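Local atomic coordinates of group 1 truncated hemoglobin (Tetrahymena pyriformis, PDB entry 3AQ9), a protein that binds one heme per subunit and, as a truncated globin, probably binds oxygen reversibly, with a likely part in nitric oxide detoxification. Residues M69-F83 against K109-K121. The protein carries 1 engineered substitution. Sequence-based numbering, arbitrary orientation.
Sequences MTEAHKGMNLQNLHF and KVIEHTRKDMLGK. With HEM (protoporphyrin IX containing Fe), chain C.
Met118 packs against His73 on the proximal side of the heme in this 2/2 globin fold, where segment 109-121 backs the segment carrying the iron ligand. His73 NE2 binds the heme iron (HEM FE) at 2.1 Å, with a water as the other axial ligand. The His73 ring is held by the iron and, through ND1, by a hydrogen bond in the ring plane to a lone pair of Met69 O. Met118 SD lies over one imidazole face, offset toward the rim; Ala72 CB covers the opposite face. With CG between its backbone N and carbonyl carbon (chi1 61°), Met118 also brings SD to 3.3 Å from HEM CHC and to the edge of the Phe83 ring, a Met-aromatic contact.

Arg115 CB sits over the centre of that ring, a CH-pi contact. The Arg115 side chain then bends at chi3 (-60°), bringing the guanidinium face against Phe83 CD2, the two planes 48° apart. Arg115 NE and NH2 grip the Glu112 carboxylate side-on in a salt bridge, one nitrogen to each oxygen; NH1 makes a weak hydrogen bond to Asn80 OD1 and a salt bridge to Asp84. Thr70 OG1 donates to Asp117 O (2.7 Å). Gly75 N donates an almost straight hydrogen bond to Lys121 OXT of the C-terminal carboxylate (2.8 Å).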
# COMPACT_ATOMS: atom_id res chain seq x y z
N MET A 69 -4.61 -7.50 8.36
CA MET A 69 -4.66 -7.71 6.91
C MET A 69 -5.45 -8.98 6.56
O MET A 69 -5.84 -9.09 5.39
CB MET A 69 -3.20 -7.78 6.38
CG MET A 69 -2.47 -6.42 6.56
SD MET A 69 -3.30 -5.20 5.45
CE MET A 69 -4.28 -4.28 6.61
N THR A 70 -5.73 -9.88 7.51
CA THR A 70 -6.57 -11.00 7.18
C THR A 70 -8.03 -10.50 7.14
O THR A 70 -8.77 -10.79 6.20
CB THR A 70 -6.45 -12.14 8.20
OG1 THR A 70 -5.05 -12.57 8.11
CG2 THR A 70 -7.42 -13.28 7.91
N GLU A 71 -8.42 -9.80 8.23
CA GLU A 71 -9.82 -9.31 8.34
C GLU A 71 -10.08 -8.36 7.17
O GLU A 71 -11.25 -8.32 6.66
CB GLU A 71 -9.95 -8.46 9.63
CG GLU A 71 -9.84 -9.33 10.90
CD GLU A 71 -9.61 -8.38 12.29
OE1 GLU A 71 -9.06 -7.18 12.28
OE2 GLU A 71 -10.00 -8.92 13.39
N ALA A 72 -9.11 -7.49 6.87
CA ALA A 72 -9.33 -6.43 5.81
C ALA A 72 -9.69 -7.08 4.44
O ALA A 72 -10.53 -6.53 3.72
CB ALA A 72 -8.14 -5.60 5.63
N HIS A 73 -9.17 -8.27 4.18
CA HIS A 73 -9.35 -8.90 2.85
C HIS A 73 -10.15 -10.18 2.95
O HIS A 73 -10.11 -11.02 2.01
CB HIS A 73 -7.99 -9.10 2.16
CG HIS A 73 -7.21 -7.80 2.08
ND1 HIS A 73 -6.26 -7.48 3.04
CD2 HIS A 73 -7.36 -6.72 1.30
CE1 HIS A 73 -5.81 -6.23 2.79
NE2 HIS A 73 -6.37 -5.86 1.66
N LYS A 74 -10.90 -10.33 4.03
CA LYS A 74 -11.64 -11.55 4.30
C LYS A 74 -12.72 -11.69 3.21
O LYS A 74 -13.36 -10.68 2.82
CB LYS A 74 -12.29 -11.45 5.70
CG LYS A 74 -12.86 -12.79 6.13
CD LYS A 74 -13.29 -12.91 7.59
CE LYS A 74 -12.55 -14.19 8.21
NZ LYS A 74 -13.41 -14.74 9.32
N GLY A 75 -12.92 -12.91 2.69
CA GLY A 75 -13.94 -13.13 1.70
C GLY A 75 -13.52 -12.78 0.27
O GLY A 75 -14.29 -13.17 -0.65
N MET A 76 -12.34 -12.20 0.03
CA MET A 76 -11.97 -11.77 -1.30
C MET A 76 -11.22 -12.93 -2.04
O MET A 76 -11.12 -12.89 -3.24
CB MET A 76 -11.03 -10.60 -1.25
CG MET A 76 -11.79 -9.35 -0.62
SD MET A 76 -10.60 -7.95 -0.60
CE MET A 76 -11.47 -6.72 0.34
N ASN A 77 -10.67 -13.85 -1.26
CA ASN A 77 -9.87 -15.00 -1.85
C ASN A 77 -8.84 -14.42 -2.82
O ASN A 77 -8.74 -14.85 -3.98
CB ASN A 77 -10.80 -16.04 -2.50
CG ASN A 77 -10.10 -17.37 -2.69
OD1 ASN A 77 -8.96 -17.56 -2.19
ND2 ASN A 77 -10.70 -18.24 -3.43
N LEU A 78 -8.08 -13.44 -2.37
CA LEU A 78 -7.10 -12.82 -3.20
C LEU A 78 -5.99 -13.82 -3.61
O LEU A 78 -5.65 -14.77 -2.86
CB LEU A 78 -6.37 -11.65 -2.48
CG LEU A 78 -7.29 -10.50 -2.20
CD1 LEU A 78 -6.52 -9.50 -1.31
CD2 LEU A 78 -7.87 -9.80 -3.41
N GLN A 79 -5.47 -13.57 -4.81
CA GLN A 79 -4.52 -14.49 -5.47
C GLN A 79 -3.16 -13.76 -5.58
O GLN A 79 -3.06 -12.55 -5.55
CB GLN A 79 -5.03 -14.88 -6.86
CG GLN A 79 -6.45 -15.53 -6.89
CD GLN A 79 -6.37 -16.86 -6.19
OE1 GLN A 79 -5.57 -17.72 -6.61
NE2 GLN A 79 -7.23 -17.07 -5.17
N ASN A 80 -2.12 -14.58 -5.67
CA ASN A 80 -0.81 -14.00 -5.86
C ASN A 80 -0.68 -12.91 -6.89
O ASN A 80 0.02 -11.89 -6.66
CB ASN A 80 0.06 -15.16 -6.30
CG ASN A 80 1.34 -14.99 -5.82
OD1 ASN A 80 1.58 -14.91 -4.53
ND2 ASN A 80 2.28 -14.97 -6.80
N LEU A 81 -1.36 -13.06 -8.01
CA LEU A 81 -1.15 -11.99 -9.03
C LEU A 81 -1.71 -10.65 -8.56
O LEU A 81 -1.29 -9.55 -9.02
CB LEU A 81 -1.82 -12.40 -10.37
CG LEU A 81 -3.34 -12.17 -10.32
CD1 LEU A 81 -3.68 -11.48 -11.54
CD2 LEU A 81 -3.95 -13.42 -10.30
N HIS A 82 -2.70 -10.70 -7.67
CA HIS A 82 -3.26 -9.43 -7.16
C HIS A 82 -2.26 -8.74 -6.23
O HIS A 82 -2.07 -7.53 -6.33
CB HIS A 82 -4.49 -9.69 -6.32
CG HIS A 82 -5.58 -10.39 -7.07
ND1 HIS A 82 -6.11 -9.94 -8.27
CD2 HIS A 82 -6.26 -11.52 -6.74
CE1 HIS A 82 -7.04 -10.82 -8.68
NE2 HIS A 82 -7.13 -11.79 -7.77
N PHE A 83 -1.55 -9.52 -5.40
CA PHE A 83 -0.60 -8.87 -4.50
C PHE A 83 0.58 -8.39 -5.31
O PHE A 83 1.08 -7.29 -5.04
CB PHE A 83 -0.11 -9.91 -3.45
CG PHE A 83 0.70 -9.27 -2.30
CD1 PHE A 83 0.05 -8.95 -1.13
CD2 PHE A 83 2.09 -9.13 -2.43
CE1 PHE A 83 0.72 -8.41 -0.04
CE2 PHE A 83 2.84 -8.58 -1.36
CZ PHE A 83 2.12 -8.20 -0.16
N LYS A 109 10.13 -4.75 0.83
CA LYS A 109 10.51 -5.98 1.65
C LYS A 109 9.70 -6.00 2.95
O LYS A 109 9.30 -7.10 3.40
CB LYS A 109 11.99 -5.99 2.01
CG LYS A 109 12.86 -6.41 0.83
CD LYS A 109 14.39 -6.45 1.22
CE LYS A 109 14.61 -7.03 2.63
NZ LYS A 109 16.13 -7.22 2.80
N VAL A 110 9.40 -4.82 3.53
CA VAL A 110 8.53 -4.82 4.75
C VAL A 110 7.13 -5.24 4.35
O VAL A 110 6.54 -6.13 4.92
CB VAL A 110 8.50 -3.41 5.43
CG1 VAL A 110 7.38 -3.37 6.50
CG2 VAL A 110 9.95 -3.11 6.07
N ILE A 111 6.60 -4.60 3.31
CA ILE A 111 5.16 -4.86 2.95
C ILE A 111 4.98 -6.27 2.45
O ILE A 111 3.92 -6.90 2.71
CB ILE A 111 4.79 -3.87 1.86
CG1 ILE A 111 4.85 -2.48 2.48
CG2 ILE A 111 3.31 -4.14 1.24
CD1 ILE A 111 4.86 -1.31 1.45
N GLU A 112 6.04 -6.85 1.87
CA GLU A 112 5.91 -8.22 1.30
C GLU A 112 5.51 -9.24 2.43
O GLU A 112 4.83 -10.25 2.17
CB GLU A 112 7.28 -8.61 0.66
CG GLU A 112 7.46 -10.04 0.39
CD GLU A 112 6.44 -10.55 -0.74
OE1 GLU A 112 6.14 -11.81 -0.72
OE2 GLU A 112 6.08 -9.73 -1.61
N HIS A 113 5.92 -8.98 3.69
CA HIS A 113 5.62 -9.97 4.77
C HIS A 113 4.06 -10.07 4.97
O HIS A 113 3.65 -11.08 5.60
CB HIS A 113 6.30 -9.46 6.05
CG HIS A 113 7.77 -9.72 6.04
ND1 HIS A 113 8.75 -8.76 5.80
CD2 HIS A 113 8.41 -10.90 6.18
CE1 HIS A 113 9.97 -9.35 5.87
NE2 HIS A 113 9.77 -10.66 6.10
N THR A 114 3.28 -9.11 4.45
CA THR A 114 1.81 -9.20 4.69
C THR A 114 1.16 -10.13 3.69
O THR A 114 -0.05 -10.43 3.83
CB THR A 114 1.11 -7.86 4.57
OG1 THR A 114 1.27 -7.29 3.23
CG2 THR A 114 1.65 -6.82 5.59
N ARG A 115 1.93 -10.60 2.68
CA ARG A 115 1.27 -11.40 1.58
C ARG A 115 0.49 -12.61 2.19
O ARG A 115 -0.69 -12.85 1.84
CB ARG A 115 2.31 -11.86 0.59
CG ARG A 115 1.64 -12.66 -0.63
CD ARG A 115 2.78 -13.29 -1.53
NE ARG A 115 3.73 -12.29 -2.11
CZ ARG A 115 3.67 -11.82 -3.36
NH1 ARG A 115 2.67 -12.16 -4.24
NH2 ARG A 115 4.59 -10.95 -3.76
N LYS A 116 1.14 -13.37 3.06
CA LYS A 116 0.48 -14.60 3.55
C LYS A 116 -0.72 -14.26 4.40
O LYS A 116 -1.58 -15.18 4.61
CB LYS A 116 1.43 -15.47 4.34
CG LYS A 116 1.93 -14.77 5.64
CD LYS A 116 2.83 -15.76 6.45
CE LYS A 116 3.24 -15.05 7.81
NZ LYS A 116 3.94 -16.12 8.58
N ASP A 117 -0.79 -13.05 4.92
CA ASP A 117 -1.94 -12.75 5.80
C ASP A 117 -3.23 -12.43 4.99
O ASP A 117 -4.32 -12.55 5.55
CB ASP A 117 -1.63 -11.52 6.69
CG ASP A 117 -0.46 -11.87 7.68
OD1 ASP A 117 -0.43 -13.02 8.13
OD2 ASP A 117 0.45 -11.02 7.71
N MET A 118 -3.08 -12.05 3.71
CA MET A 118 -4.28 -11.58 2.96
C MET A 118 -4.62 -12.52 1.81
O MET A 118 -5.72 -12.42 1.26
CB MET A 118 -4.11 -10.14 2.52
CG MET A 118 -2.90 -9.96 1.58
SD MET A 118 -2.86 -8.22 1.08
CE MET A 118 -2.24 -7.42 2.60
N LEU A 119 -3.66 -13.33 1.33
CA LEU A 119 -4.05 -14.20 0.21
C LEU A 119 -5.00 -15.34 0.67
O LEU A 119 -4.84 -16.03 1.72
CB LEU A 119 -2.83 -14.90 -0.49
CG LEU A 119 -1.90 -13.85 -1.16
CD1 LEU A 119 -0.85 -14.74 -1.95
CD2 LEU A 119 -2.66 -12.86 -2.06
N GLY A 120 -6.01 -15.61 -0.18
CA GLY A 120 -6.85 -16.77 0.00
C GLY A 120 -7.74 -16.72 1.21
O GLY A 120 -8.08 -17.79 1.74
N LYS A 121 -8.13 -15.49 1.62
CA LYS A 121 -8.95 -15.30 2.83
C LYS A 121 -10.41 -15.04 2.50
O LYS A 121 -10.78 -15.01 1.30
CB LYS A 121 -8.39 -14.15 3.69
CG LYS A 121 -6.91 -14.34 4.11
CD LYS A 121 -6.65 -15.65 4.86
CE LYS A 121 -5.16 -15.74 5.26
NZ LYS A 121 -4.96 -17.13 5.83
OXT LYS A 121 -11.19 -14.95 3.50
CHA HEM C . -8.83 -2.96 2.70
CHB HEM C . -8.13 -4.65 -1.86
CHC HEM C . -3.52 -5.57 -0.79
CHD HEM C . -3.98 -2.56 3.06
C1A HEM C . -9.03 -3.34 1.38
C2A HEM C . -10.31 -3.34 0.67
C3A HEM C . -10.10 -3.76 -0.56
C4A HEM C . -8.70 -4.12 -0.71
CMA HEM C . -11.05 -3.93 -1.75
CAA HEM C . -11.64 -2.74 1.28
CBA HEM C . -13.00 -3.47 1.42
CGA HEM C . -13.91 -2.12 1.68
O1A HEM C . -13.87 -1.58 2.84
O2A HEM C . -14.30 -1.35 0.71
C1B HEM C . -6.78 -5.12 -1.88
C2B HEM C . -6.30 -5.92 -3.00
C3B HEM C . -5.05 -6.26 -2.65
C4B HEM C . -4.80 -5.60 -1.40
CMB HEM C . -7.05 -6.36 -4.26
CAB HEM C . -4.13 -7.16 -3.48
CBB HEM C . -3.52 -8.08 -2.74
C1C HEM C . -3.23 -4.76 0.32
C2C HEM C . -1.90 -4.49 0.81
C3C HEM C . -2.07 -3.64 1.85
C4C HEM C . -3.46 -3.36 2.03
CMC HEM C . -0.57 -5.07 0.17
CAC HEM C . -0.99 -2.94 2.76
CBC HEM C . 0.27 -3.38 2.78
C1D HEM C . -5.36 -2.44 3.29
C2D HEM C . -5.87 -1.66 4.38
C3D HEM C . -7.31 -1.80 4.27
C4D HEM C . -7.51 -2.65 3.14
CMD HEM C . -5.15 -0.85 5.47
CAD HEM C . -8.34 -1.16 5.16
CBD HEM C . -8.66 -1.93 6.37
CGD HEM C . -9.62 -1.08 7.25
O1D HEM C . -9.76 -1.37 8.43
O2D HEM C . -10.46 -0.29 6.64
NA HEM C . -8.10 -3.84 0.48
NB HEM C . -5.91 -4.89 -0.81
NC HEM C . -4.15 -4.09 1.06
ND HEM C . -6.35 -3.03 2.46
FE HEM C . -6.14 -3.99 0.81
O HOH W 1 -8.23 -12.68 0.52
O HOH W 2 -5.78 -2.08 -0.22